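Sialidase B (Streptococcus pneumoniae serotype 4, PDB 4XJW) hydrolyses alpha-2,3-, alpha-2,6- and alpha-2,8-linked terminal sialic acids from oligosaccharides, glycoproteins and glycolipids, acting as an intramolecular trans-sialidase. Local coordinates at residues A[96-100]-A[648-652]; A[227-231]-A[265-270]; A[240-244]-A[429-433]; A[301-307]-A[420-426]; A[350-354]-A[363-367]. The protein carries 1 engineered substitution. Residues are numbered along the deposited sequence.

Contact 1: A[96-100]-A[648-652]; sequences WGKHK and QYIDL
Here the concanavalin-like N-terminal domain meets the six-bladed propeller of the sialidase. Residues 648-652 form an extended outer strand of a propeller blade; 96-100 run almost alongside (end-to-end directions 15° apart) but too far off for sheet pairing, with CA separations falling from 11.3 Å for Trp96 to Gln648 to 8.0 Å for Lys100 to Leu652. Lys98 and His99 are extended, and Lys100 then takes left-handed backbone angles (51°/41°). Trp96 (chi1 -90°) makes an apolar contact, CH2 3.9 Å from Ile650 CG2; His99 CE1 and Lys100 CE make van der Waals contacts with Leu652 CD2 at 4.0 and 3.8 Å. Of the direct polar links, the strong one is Trp96 NE1 to Gln648 OE1, 2.9 Å. The m-t-t-t chain of Lys100 brings NZ within 3.4 Å of Asp651 O, a weak hydrogen bond; Asp651 OD1 also binds His625 ND1. Water completes the interface: one molecule lies 3.0 Å from His99 NE2, 2.8 Å from Lys100 NZ and 3.0 Å from Asp651 O.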
# COMPACT_ATOMS: atom_id res chain seq x y z
N TRP A 96 14.07 0.43 -9.33
CA TRP A 96 13.56 1.49 -10.19
C TRP A 96 14.21 1.40 -11.56
O TRP A 96 15.33 0.89 -11.70
CB TRP A 96 13.88 2.85 -9.57
CG TRP A 96 12.78 3.33 -8.66
CD1 TRP A 96 12.56 2.96 -7.36
CD2 TRP A 96 11.73 4.26 -8.99
NE1 TRP A 96 11.45 3.62 -6.86
CE2 TRP A 96 10.92 4.42 -7.85
CE3 TRP A 96 11.40 4.96 -10.16
CZ2 TRP A 96 9.80 5.25 -7.83
CZ3 TRP A 96 10.29 5.80 -10.14
CH2 TRP A 96 9.50 5.93 -8.98
N GLY A 97 13.52 1.89 -12.58
CA GLY A 97 14.03 1.86 -13.94
C GLY A 97 14.36 3.25 -14.46
O GLY A 97 15.52 3.56 -14.75
N LYS A 98 13.32 4.09 -14.54
CA LYS A 98 13.45 5.47 -15.04
C LYS A 98 12.64 6.43 -14.18
O LYS A 98 11.66 6.04 -13.55
CB LYS A 98 12.94 5.58 -16.48
CG LYS A 98 13.82 4.91 -17.53
CD LYS A 98 13.31 5.17 -18.95
CE LYS A 98 13.75 6.53 -19.48
NZ LYS A 98 12.95 6.97 -20.66
N HIS A 99 13.05 7.70 -14.19
CA HIS A 99 12.37 8.76 -13.46
C HIS A 99 12.69 10.06 -14.20
O HIS A 99 13.85 10.32 -14.50
CB HIS A 99 12.87 8.80 -12.01
CG HIS A 99 12.27 9.89 -11.17
ND1 HIS A 99 10.93 9.94 -10.86
CD2 HIS A 99 12.85 10.94 -10.55
CE1 HIS A 99 10.70 11.00 -10.10
NE2 HIS A 99 11.85 11.62 -9.89
N LYS A 100 11.65 10.82 -14.53
CA LYS A 100 11.80 12.11 -15.21
C LYS A 100 12.67 12.03 -16.47
O LYS A 100 13.51 12.90 -16.72
CB LYS A 100 12.35 13.16 -14.26
CG LYS A 100 11.40 13.52 -13.13
CD LYS A 100 12.04 14.50 -12.17
CE LYS A 100 11.06 14.89 -11.09
NZ LYS A 100 11.63 15.92 -10.17
N GLN A 648 5.62 4.25 -1.96
CA GLN A 648 6.67 5.25 -2.12
C GLN A 648 6.12 6.57 -2.63
O GLN A 648 5.08 6.61 -3.29
CB GLN A 648 7.73 4.71 -3.09
CG GLN A 648 8.39 3.44 -2.58
CD GLN A 648 9.43 2.87 -3.52
OE1 GLN A 648 9.64 3.38 -4.63
NE2 GLN A 648 10.08 1.79 -3.09
N TYR A 649 6.84 7.65 -2.31
CA TYR A 649 6.42 9.01 -2.63
C TYR A 649 7.40 9.68 -3.59
O TYR A 649 8.63 9.65 -3.37
CB TYR A 649 6.33 9.85 -1.34
CG TYR A 649 6.01 11.32 -1.58
CD1 TYR A 649 4.71 11.72 -1.81
CD2 TYR A 649 7.01 12.29 -1.57
CE1 TYR A 649 4.40 13.06 -2.04
CE2 TYR A 649 6.71 13.64 -1.80
CZ TYR A 649 5.39 14.01 -2.03
OH TYR A 649 5.05 15.33 -2.27
N ILE A 650 6.87 10.29 -4.65
CA ILE A 650 7.70 11.07 -5.57
C ILE A 650 7.11 12.47 -5.76
O ILE A 650 5.92 12.70 -5.54
CB ILE A 650 7.87 10.39 -6.93
CG1 ILE A 650 6.51 10.17 -7.61
CG2 ILE A 650 8.64 9.07 -6.79
CD1 ILE A 650 6.60 9.70 -9.05
N ASP A 651 7.97 13.40 -6.20
CA ASP A 651 7.59 14.77 -6.50
C ASP A 651 7.80 15.02 -7.99
O ASP A 651 8.88 14.76 -8.52
CB ASP A 651 8.46 15.73 -5.68
CG ASP A 651 8.14 17.20 -5.94
OD1 ASP A 651 8.61 17.73 -6.97
OD2 ASP A 651 7.45 17.81 -5.11
N LEU A 652 6.76 15.50 -8.68
CA LEU A 652 6.86 15.79 -10.10
C LEU A 652 6.46 17.23 -10.39
O LEU A 652 5.67 17.84 -9.65
CB LEU A 652 5.99 14.84 -10.91
CG LEU A 652 6.40 13.36 -10.87
CD1 LEU A 652 5.29 12.48 -11.45
CD2 LEU A 652 7.70 13.17 -11.62
O HOH W 1 11.75 14.03 -8.15
O HOH W 2 10.68 17.64 -8.55

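Contact 2: A[227-231]-A[265-270]; sequences YGGTH and EQLVYW
Both segments are irregular. Residues 265-270 stay extended throughout, whereas 227-231 bend through Gly228 (-95°/62°) and Gly229 (69°/-163°), with a weak hydrogen bond from Gly229 N to Tyr227 O (3.2 Å). CA atoms approach to 6.6 Å at Tyr227 and Gln266 and to 5.2 Å at Gly229 and Trp270. Trp270 (chi1 -140°, chi2 -107°) lays one indole face against the glycines: Gly228 CA sits 3.6 Å from the six-membered ring centroid, Gly229 CA 4.0 Å from the five-membered one, both CH-pi contacts. An ideal CB on Gly229 would clash with Trp270 CD1. At the other end Tyr227 (chi1 m) puts CD2 3.5 Å from Gln266 O and CE2 3.7 Å from Glu265 CB. One water donates to Tyr227 O (2.8 Å) and Gln266 O (2.7 Å) and accepts from Val268 N (3.1 Å). His231 CD2 lies 4.1 Å from Trp270 NE1, which donates to Ser279 O. No direct hydrogen bond crosses, so CH-pi packing and water join this propeller loop, which leads into Asp232, the proton acceptor by similarity, to 265-270.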
# COMPACT_ATOMS: atom_id res chain seq x y z
N TYR A 227 -0.89 -5.41 9.28
CA TYR A 227 -0.00 -6.19 10.15
C TYR A 227 0.20 -7.63 9.71
O TYR A 227 1.30 -8.15 9.84
CB TYR A 227 -0.48 -6.11 11.61
CG TYR A 227 -0.41 -4.70 12.15
CD1 TYR A 227 -1.44 -3.79 11.89
CD2 TYR A 227 0.69 -4.27 12.88
CE1 TYR A 227 -1.37 -2.49 12.36
CE2 TYR A 227 0.77 -2.96 13.35
CZ TYR A 227 -0.27 -2.08 13.09
OH TYR A 227 -0.22 -0.78 13.54
N GLY A 228 -0.87 -8.24 9.18
CA GLY A 228 -0.87 -9.65 8.80
C GLY A 228 -0.54 -9.84 7.33
O GLY A 228 -1.36 -10.36 6.55
N GLY A 229 0.65 -9.42 6.94
CA GLY A 229 1.00 -9.38 5.53
C GLY A 229 0.18 -8.29 4.84
O GLY A 229 -0.39 -7.42 5.50
N THR A 230 0.10 -8.35 3.51
CA THR A 230 -0.61 -7.33 2.73
C THR A 230 -2.09 -7.62 2.52
O THR A 230 -2.78 -6.82 1.88
CB THR A 230 0.08 -7.07 1.39
OG1 THR A 230 0.29 -8.33 0.72
CG2 THR A 230 1.41 -6.36 1.58
N HIS A 231 -2.58 -8.74 3.05
CA HIS A 231 -3.97 -9.16 2.83
C HIS A 231 -5.01 -8.10 3.22
O HIS A 231 -4.87 -7.41 4.24
CB HIS A 231 -4.31 -10.42 3.63
CG HIS A 231 -3.50 -11.62 3.27
ND1 HIS A 231 -3.32 -12.05 1.97
CD2 HIS A 231 -2.84 -12.51 4.06
CE1 HIS A 231 -2.58 -13.15 1.97
NE2 HIS A 231 -2.28 -13.45 3.22
N GLU A 265 0.08 -4.79 18.14
CA GLU A 265 0.74 -4.25 16.95
C GLU A 265 2.10 -4.91 16.81
O GLU A 265 3.06 -4.54 17.50
CB GLU A 265 0.89 -2.73 17.08
CG GLU A 265 -0.44 -1.97 17.13
CD GLU A 265 -0.39 -0.77 18.06
OE1 GLU A 265 0.73 -0.38 18.49
OE2 GLU A 265 -1.46 -0.21 18.37
N GLN A 266 2.19 -5.91 15.94
CA GLN A 266 3.42 -6.69 15.78
C GLN A 266 4.03 -6.49 14.41
O GLN A 266 3.33 -6.55 13.39
CB GLN A 266 3.12 -8.18 15.91
CG GLN A 266 2.96 -8.70 17.30
CD GLN A 266 2.50 -10.14 17.29
OE1 GLN A 266 1.31 -10.41 17.31
NE2 GLN A 266 3.45 -11.07 17.24
N LEU A 267 5.34 -6.28 14.39
CA LEU A 267 6.12 -6.23 13.16
C LEU A 267 6.48 -7.67 12.82
O LEU A 267 7.41 -8.24 13.40
CB LEU A 267 7.37 -5.36 13.40
CG LEU A 267 8.14 -4.77 12.22
CD1 LEU A 267 7.29 -3.76 11.48
CD2 LEU A 267 9.43 -4.10 12.70
N VAL A 268 5.74 -8.27 11.90
CA VAL A 268 5.90 -9.69 11.59
C VAL A 268 6.36 -9.86 10.15
O VAL A 268 5.86 -9.19 9.24
CB VAL A 268 4.57 -10.47 11.76
CG1 VAL A 268 4.80 -11.97 11.60
CG2 VAL A 268 3.96 -10.17 13.12
N TYR A 269 7.34 -10.74 9.95
CA TYR A 269 7.68 -11.18 8.61
C TYR A 269 6.64 -12.21 8.17
O TYR A 269 6.62 -13.33 8.67
CB TYR A 269 9.07 -11.83 8.60
CG TYR A 269 9.35 -12.50 7.28
CD1 TYR A 269 9.76 -11.75 6.17
CD2 TYR A 269 9.15 -13.87 7.12
CE1 TYR A 269 9.99 -12.37 4.95
CE2 TYR A 269 9.38 -14.49 5.90
CZ TYR A 269 9.80 -13.73 4.82
OH TYR A 269 10.03 -14.35 3.61
N TRP A 270 5.77 -11.82 7.25
CA TRP A 270 4.74 -12.73 6.77
C TRP A 270 5.32 -13.64 5.71
O TRP A 270 6.01 -13.18 4.80
CB TRP A 270 3.55 -11.94 6.21
CG TRP A 270 2.24 -12.55 6.60
CD1 TRP A 270 1.37 -13.24 5.79
CD2 TRP A 270 1.68 -12.58 7.91
NE1 TRP A 270 0.29 -13.67 6.51
CE2 TRP A 270 0.45 -13.27 7.82
CE3 TRP A 270 2.07 -12.06 9.14
CZ2 TRP A 270 -0.37 -13.47 8.94
CZ3 TRP A 270 1.26 -12.25 10.24
CH2 TRP A 270 0.05 -12.95 10.13
O HOH W 3 3.47 -6.53 10.72

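Contact 3: A[240-244]-A[429-433]; sequences ATSYS and RGESW
Thr241 and Tyr243, two residues apart on the extended strand 240-244, point toward the loop 429-433, and both adopt chi1 p (61° and 52°). Thr241 thereby presents OG1 to Trp433, whose indole (chi1 -63°, chi2 94°) reaches across edge-on, so that NE1 donates to Thr241 OG1 at 2.9 Å with an N-H...O angle of 156°. Tyr243, with chi2 83°, brings the edge of its ring to Gly430 O, 3.6 Å from CE2, and its OH to 3.5 Å from Glu431 CG; the carboxylate of Glu431 forms a salt bridge with Arg218, which also makes a cation-pi contact with Tyr243. The backbones stay apart: the closest CA pair is Tyr243 and Gly430, at 7.0 Å. Arg429 (53°/42°) and Gly430 (93°/10°) turn the loop at positive phi, angles at which a CB on Gly430 would run into the preceding carbonyl. Glu431 returns to -79°/-25°, and Ser432 and Trp433 are extended. A water fills the space between Thr241 and the turn, 2.8 Å from Thr241 OG1 and donating to Gly430 O at 2.7 Å. The Ser-x-Asp/Asn-x-Gly-x-Thr/Ser-Trp pattern ending in Trp433 is the Asp-box (BNR) motif, whose turn here packs against the neighbouring blade of the sialidase propeller.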
# COMPACT_ATOMS: atom_id res chain seq x y z
N ALA A 240 -3.29 4.80 9.58
CA ALA A 240 -2.24 5.68 10.08
C ALA A 240 -2.16 6.94 9.23
O ALA A 240 -2.59 6.94 8.07
CB ALA A 240 -0.88 4.96 10.10
N THR A 241 -1.62 8.01 9.81
CA THR A 241 -1.47 9.28 9.10
C THR A 241 -0.11 9.91 9.35
O THR A 241 0.52 9.66 10.38
CB THR A 241 -2.58 10.32 9.45
OG1 THR A 241 -2.54 10.64 10.84
CG2 THR A 241 -3.97 9.80 9.15
N SER A 242 0.31 10.73 8.40
CA SER A 242 1.53 11.54 8.49
C SER A 242 1.32 12.82 7.68
O SER A 242 0.55 12.83 6.73
CB SER A 242 2.72 10.73 7.95
OG SER A 242 3.91 11.52 7.87
N TYR A 243 1.98 13.91 8.05
CA TYR A 243 1.82 15.16 7.29
C TYR A 243 3.18 15.79 7.00
O TYR A 243 4.19 15.50 7.67
CB TYR A 243 0.91 16.18 8.04
CG TYR A 243 1.35 16.42 9.45
CD1 TYR A 243 2.36 17.33 9.74
CD2 TYR A 243 0.81 15.67 10.50
CE1 TYR A 243 2.80 17.52 11.05
CE2 TYR A 243 1.23 15.85 11.80
CZ TYR A 243 2.23 16.76 12.07
OH TYR A 243 2.64 16.93 13.37
N SER A 244 3.20 16.64 5.98
CA SER A 244 4.39 17.38 5.62
C SER A 244 4.06 18.87 5.61
O SER A 244 3.04 19.28 5.05
CB SER A 244 4.89 16.95 4.24
OG SER A 244 5.91 17.85 3.82
N ARG A 429 -5.24 19.56 12.24
CA ARG A 429 -4.70 19.20 10.93
C ARG A 429 -3.84 17.93 10.97
O ARG A 429 -2.77 17.87 10.36
CB ARG A 429 -3.90 20.37 10.34
CG ARG A 429 -4.71 21.65 10.25
CD ARG A 429 -3.88 22.78 9.63
NE ARG A 429 -4.67 24.00 9.48
CZ ARG A 429 -4.71 24.96 10.40
NH1 ARG A 429 -4.01 24.84 11.52
NH2 ARG A 429 -5.45 26.04 10.19
N GLY A 430 -4.32 16.92 11.69
CA GLY A 430 -3.68 15.62 11.67
C GLY A 430 -2.65 15.38 12.76
O GLY A 430 -1.94 14.38 12.72
N GLU A 431 -2.55 16.27 13.74
CA GLU A 431 -1.65 16.03 14.87
C GLU A 431 -2.25 15.06 15.89
O GLU A 431 -1.51 14.39 16.63
CB GLU A 431 -1.23 17.35 15.54
CG GLU A 431 -0.37 18.22 14.62
CD GLU A 431 -0.43 19.69 14.98
OE1 GLU A 431 -0.67 19.99 16.17
OE2 GLU A 431 -0.26 20.54 14.08
N SER A 432 -3.58 14.99 15.93
CA SER A 432 -4.30 13.95 16.65
C SER A 432 -5.69 13.77 16.04
O SER A 432 -6.20 14.67 15.37
CB SER A 432 -4.42 14.28 18.14
OG SER A 432 -5.25 15.40 18.35
N TRP A 433 -6.30 12.62 16.31
CA TRP A 433 -7.62 12.27 15.78
C TRP A 433 -8.57 11.90 16.91
O TRP A 433 -8.15 11.28 17.90
CB TRP A 433 -7.51 11.09 14.80
CG TRP A 433 -6.69 11.41 13.59
CD1 TRP A 433 -5.35 11.17 13.42
CD2 TRP A 433 -7.14 12.06 12.40
NE1 TRP A 433 -4.95 11.61 12.18
CE2 TRP A 433 -6.03 12.16 11.53
CE3 TRP A 433 -8.38 12.55 11.96
CZ2 TRP A 433 -6.11 12.76 10.26
CZ3 TRP A 433 -8.47 13.14 10.70
CH2 TRP A 433 -7.34 13.23 9.86
O HOH W 4 -0.66 12.64 11.04

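Contact 4: A[301-307]-A[420-426]; sequences TILLADV and YIAMTTS
Eight backbone hydrogen bonds join the antiparallel strands 301-307 and 420-426, arranged as four reciprocal pairs. Thr301 N donates to Ser426 O (3.1 Å) and receives from Ser426 N at its own O (2.9 Å). Leu303 N donates to Thr424 O at 2.9 Å and Thr424 N to Leu303 O at 2.8 Å; Ala305 N donates to Ala422 O at 3.1 Å and Ala422 N to Ala305 O at 3.0 Å. Val307 N donates to Tyr420 O at 2.8 Å, and Tyr420 N to Val307 O at 3.0 Å. Between them lie the non-hydrogen-bonded pairs Ile302-Thr425, Leu304-Met423 and Asp306-Ile421, their backbone polar atoms turned outward: Ile302, Leu304 and Asp306 bond to Val293, Ser291 and Ile288, Ile421 and Met423 to Leu439 and Lys437, placing the pair inside the sheet between strands 286-294 and 437-438. The axes cross at 144°, the strong twist of a propeller blade; from Thr424 on, 420-426 already belongs to BNR repeat 2. Four side chains find polar partners beyond the pair: Asp306 OD1 with Leu452 N, Tyr420 OH with Thr416 O, Thr424 OG1 with Glu434 O and Ser426 OG with Ser432 O. On one face Ile302 CG2 touches Met423 CE at 3.3 Å and Leu304 CD1 meets Met423 CB at 3.6 Å. On the other Val307 (chi1 t) sets CG2 3.4 Å from Ala422 CB. The Asp306 side chain lies about 8 Å from that of Glu503, a predicted active-site residue.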
# COMPACT_ATOMS: atom_id res chain seq x y z
N THR A 301 -10.35 18.53 9.70
CA THR A 301 -10.04 17.53 8.70
C THR A 301 -10.88 16.32 9.06
O THR A 301 -10.99 15.97 10.24
CB THR A 301 -8.55 17.16 8.72
OG1 THR A 301 -7.76 18.34 8.55
CG2 THR A 301 -8.22 16.19 7.61
N ILE A 302 -11.48 15.70 8.06
CA ILE A 302 -12.36 14.56 8.28
C ILE A 302 -11.84 13.33 7.55
O ILE A 302 -11.53 13.38 6.36
CB ILE A 302 -13.79 14.90 7.83
CG1 ILE A 302 -14.32 16.07 8.67
CG2 ILE A 302 -14.68 13.68 7.92
CD1 ILE A 302 -15.68 16.56 8.23
N LEU A 303 -11.73 12.22 8.27
CA LEU A 303 -11.25 10.97 7.68
C LEU A 303 -12.29 9.87 7.85
O LEU A 303 -12.81 9.66 8.95
CB LEU A 303 -9.89 10.57 8.29
CG LEU A 303 -9.19 9.28 7.81
CD1 LEU A 303 -7.68 9.40 7.98
CD2 LEU A 303 -9.67 8.06 8.59
N LEU A 304 -12.60 9.19 6.75
CA LEU A 304 -13.50 8.05 6.81
C LEU A 304 -12.73 6.76 6.52
O LEU A 304 -11.69 6.79 5.86
CB LEU A 304 -14.67 8.22 5.82
CG LEU A 304 -15.92 8.96 6.30
CD1 LEU A 304 -15.60 10.37 6.76
CD2 LEU A 304 -16.96 8.98 5.19
N ALA A 305 -13.22 5.63 7.03
CA ALA A 305 -12.67 4.31 6.70
C ALA A 305 -13.74 3.24 6.87
O ALA A 305 -14.70 3.43 7.60
CB ALA A 305 -11.44 3.99 7.56
N ASP A 306 -13.57 2.10 6.21
CA ASP A 306 -14.44 0.97 6.51
C ASP A 306 -14.03 0.39 7.86
O ASP A 306 -12.84 0.39 8.20
CB ASP A 306 -14.30 -0.16 5.49
CG ASP A 306 -14.57 0.26 4.06
OD1 ASP A 306 -15.34 1.21 3.82
OD2 ASP A 306 -14.01 -0.40 3.16
N VAL A 307 -15.00 -0.12 8.61
CA VAL A 307 -14.71 -0.83 9.86
C VAL A 307 -15.19 -2.26 9.75
O VAL A 307 -16.33 -2.51 9.35
CB VAL A 307 -15.40 -0.19 11.07
CG1 VAL A 307 -14.86 -0.79 12.36
CG2 VAL A 307 -15.18 1.30 11.05
N TYR A 420 -18.94 -1.75 8.12
CA TYR A 420 -19.48 -0.44 8.47
C TYR A 420 -18.58 0.66 7.91
O TYR A 420 -17.47 0.38 7.46
CB TYR A 420 -19.57 -0.27 9.99
CG TYR A 420 -20.36 -1.34 10.70
CD1 TYR A 420 -19.80 -2.59 10.97
CD2 TYR A 420 -21.66 -1.10 11.12
CE1 TYR A 420 -20.53 -3.57 11.64
CE2 TYR A 420 -22.39 -2.07 11.78
CZ TYR A 420 -21.82 -3.30 12.03
OH TYR A 420 -22.56 -4.26 12.68
N ILE A 421 -19.06 1.90 7.95
CA ILE A 421 -18.21 3.06 7.67
C ILE A 421 -18.15 3.90 8.93
O ILE A 421 -19.17 4.13 9.57
CB ILE A 421 -18.76 3.92 6.52
CG1 ILE A 421 -18.79 3.12 5.22
CG2 ILE A 421 -17.89 5.17 6.31
CD1 ILE A 421 -19.33 3.91 4.02
N ALA A 422 -16.95 4.33 9.30
CA ALA A 422 -16.80 5.23 10.44
C ALA A 422 -16.11 6.50 10.01
O ALA A 422 -15.44 6.51 8.98
CB ALA A 422 -16.03 4.57 11.55
N MET A 423 -16.23 7.53 10.84
CA MET A 423 -15.58 8.81 10.58
C MET A 423 -14.83 9.26 11.82
O MET A 423 -15.25 8.96 12.94
CB MET A 423 -16.60 9.86 10.15
CG MET A 423 -17.50 10.35 11.25
SD MET A 423 -18.44 11.81 10.75
CE MET A 423 -17.34 12.62 9.65
N THR A 424 -13.70 9.93 11.62
CA THR A 424 -13.03 10.62 12.70
C THR A 424 -12.69 12.01 12.20
O THR A 424 -12.72 12.26 10.98
CB THR A 424 -11.76 9.88 13.20
OG1 THR A 424 -11.18 10.62 14.29
CG2 THR A 424 -10.72 9.73 12.09
N THR A 425 -12.42 12.92 13.13
CA THR A 425 -12.07 14.29 12.79
C THR A 425 -10.80 14.69 13.51
O THR A 425 -10.44 14.11 14.53
CB THR A 425 -13.17 15.30 13.15
OG1 THR A 425 -13.28 15.39 14.58
CG2 THR A 425 -14.52 14.89 12.56
N SER A 426 -10.13 15.70 12.98
CA SER A 426 -8.98 16.28 13.64
C SER A 426 -9.16 17.78 13.68
O SER A 426 -9.52 18.39 12.67
CB SER A 426 -7.68 15.94 12.92
OG SER A 426 -6.61 16.69 13.50

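Contact 5: A[350-354]-A[363-367]; sequences NGVVY and NYTIN
Two backbone hydrogen bonds hold these segments: Ile366 N donates to Gly351 O at 2.8 Å (154° at the hydrogen), and Val353 N to Tyr364 O at 3.0 Å (160°). They flank Val352 and Thr365, an antiparallel non-hydrogen-bonded pair with CA atoms 4.6 Å apart. CA-H...O contacts add to them, Thr365 CA to Gly351 O at 3.1 Å and Gly351 CA to Ile366 O at 3.5 Å. This bridge belongs to a beta hairpin made by strands 352-355 and 360-366, within an antiparallel sheet of the domain inserted into the propeller; the centre of the contact lies about 37 Å from the centre of the chain. The axes of 352-354 and 364-366 run at 122° to each other, so the two short strands cross with a strong twist. Asn350 (63°/14°) and Gly351 (81°/9°) turn at positive phi before the extended Val352 and Val353; an ideal CB on Gly351 would clash with Ile366 O. Val353, chi1 t, provides the main packing: CG2 is 3.8 Å from both Tyr364 CB and Ile366 CG1, and Ile366 (m,m) lies buried, also touching Val347 and Val406. Across the central pair, Val352 CG2 and Thr365 CG2 (chi1 of Thr365 p) stand 4.5 Å apart, and farther out the Tyr364 ring meets Phe413 edge-to-face.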
# COMPACT_ATOMS: atom_id res chain seq x y z
N ASN A 350 -27.27 8.01 24.90
CA ASN A 350 -26.35 7.99 26.03
C ASN A 350 -25.61 6.66 26.22
O ASN A 350 -25.02 6.41 27.27
CB ASN A 350 -27.06 8.40 27.33
CG ASN A 350 -27.47 9.85 27.34
OD1 ASN A 350 -26.73 10.72 26.88
ND2 ASN A 350 -28.66 10.13 27.86
N GLY A 351 -25.65 5.82 25.19
CA GLY A 351 -24.89 4.59 25.18
C GLY A 351 -25.53 3.46 25.96
O GLY A 351 -24.91 2.42 26.17
N VAL A 352 -26.77 3.65 26.38
CA VAL A 352 -27.48 2.63 27.15
C VAL A 352 -27.79 1.39 26.31
O VAL A 352 -28.43 1.48 25.26
CB VAL A 352 -28.79 3.17 27.76
CG1 VAL A 352 -29.56 2.06 28.46
CG2 VAL A 352 -28.49 4.32 28.71
N VAL A 353 -27.33 0.24 26.79
CA VAL A 353 -27.64 -1.03 26.14
C VAL A 353 -29.05 -1.47 26.53
O VAL A 353 -29.32 -1.72 27.70
CB VAL A 353 -26.62 -2.11 26.51
CG1 VAL A 353 -26.93 -3.41 25.81
CG2 VAL A 353 -25.20 -1.63 26.19
N TYR A 354 -29.93 -1.56 25.54
CA TYR A 354 -31.35 -1.81 25.78
C TYR A 354 -31.71 -3.22 25.33
O TYR A 354 -31.37 -3.63 24.22
CB TYR A 354 -32.18 -0.79 25.00
CG TYR A 354 -33.60 -0.56 25.47
CD1 TYR A 354 -33.86 0.16 26.63
CD2 TYR A 354 -34.68 -1.03 24.73
CE1 TYR A 354 -35.16 0.39 27.05
CE2 TYR A 354 -35.98 -0.81 25.14
CZ TYR A 354 -36.22 -0.10 26.30
OH TYR A 354 -37.51 0.13 26.71
N ASN A 363 -27.80 -2.87 32.70
CA ASN A 363 -26.80 -2.15 33.49
C ASN A 363 -25.53 -1.90 32.66
O ASN A 363 -24.52 -1.43 33.18
CB ASN A 363 -26.46 -2.93 34.76
CG ASN A 363 -25.78 -2.07 35.82
OD1 ASN A 363 -26.07 -0.88 35.95
ND2 ASN A 363 -24.88 -2.67 36.58
N TYR A 364 -25.60 -2.22 31.37
CA TYR A 364 -24.45 -2.03 30.49
C TYR A 364 -24.59 -0.77 29.65
O TYR A 364 -25.68 -0.44 29.20
CB TYR A 364 -24.29 -3.21 29.56
CG TYR A 364 -24.03 -4.52 30.25
CD1 TYR A 364 -22.75 -4.83 30.71
CD2 TYR A 364 -25.05 -5.43 30.45
CE1 TYR A 364 -22.50 -6.03 31.34
CE2 TYR A 364 -24.81 -6.63 31.07
CZ TYR A 364 -23.54 -6.93 31.52
OH TYR A 364 -23.30 -8.12 32.15
N THR A 365 -23.47 -0.09 29.44
CA THR A 365 -23.42 1.03 28.51
C THR A 365 -22.23 0.89 27.57
O THR A 365 -21.30 0.12 27.83
CB THR A 365 -23.35 2.38 29.25
OG1 THR A 365 -22.17 2.43 30.06
CG2 THR A 365 -24.58 2.60 30.12
N ILE A 366 -22.28 1.63 26.47
CA ILE A 366 -21.19 1.70 25.51
C ILE A 366 -20.65 3.13 25.52
O ILE A 366 -21.43 4.07 25.40
CB ILE A 366 -21.68 1.35 24.09
CG1 ILE A 366 -22.42 0.00 24.09
CG2 ILE A 366 -20.54 1.35 23.10
CD1 ILE A 366 -21.55 -1.19 24.51
N ASN A 367 -19.34 3.30 25.66
CA ASN A 367 -18.76 4.64 25.63
C ASN A 367 -18.46 5.11 24.21
O ASN A 367 -18.85 4.46 23.24
CB ASN A 367 -17.54 4.77 26.57
CG ASN A 367 -16.33 3.95 26.11
OD1 ASN A 367 -16.27 3.46 24.99
ND2 ASN A 367 -15.35 3.80 27.00

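Contacts 2 and 4 are the buried ones; contact 4 has the full backbone ladder, whereas contact 2 relies on glycine-tryptophan packing and a water, with no direct hydrogen bond across. Contacts 1, 3 and 5 are partly buried. Contact 3 touches contact 4 directly: Ser432 O and Ser426 OG lie 2.8 Å apart, and Trp433 packs over Thr424, Thr425 and Ser426, so that one blade's sheet and its Asp-box turn form a continuous unit against the next blade. Contact 1 is an interdomain seam of mixed apolar, polar and water-mediated links. Contact 5 also uses backbone pairing, but in a short hairpin far out in the inserted domain; its centre is about 52 Å from that of contact 1, on the opposite side of the chain's centre.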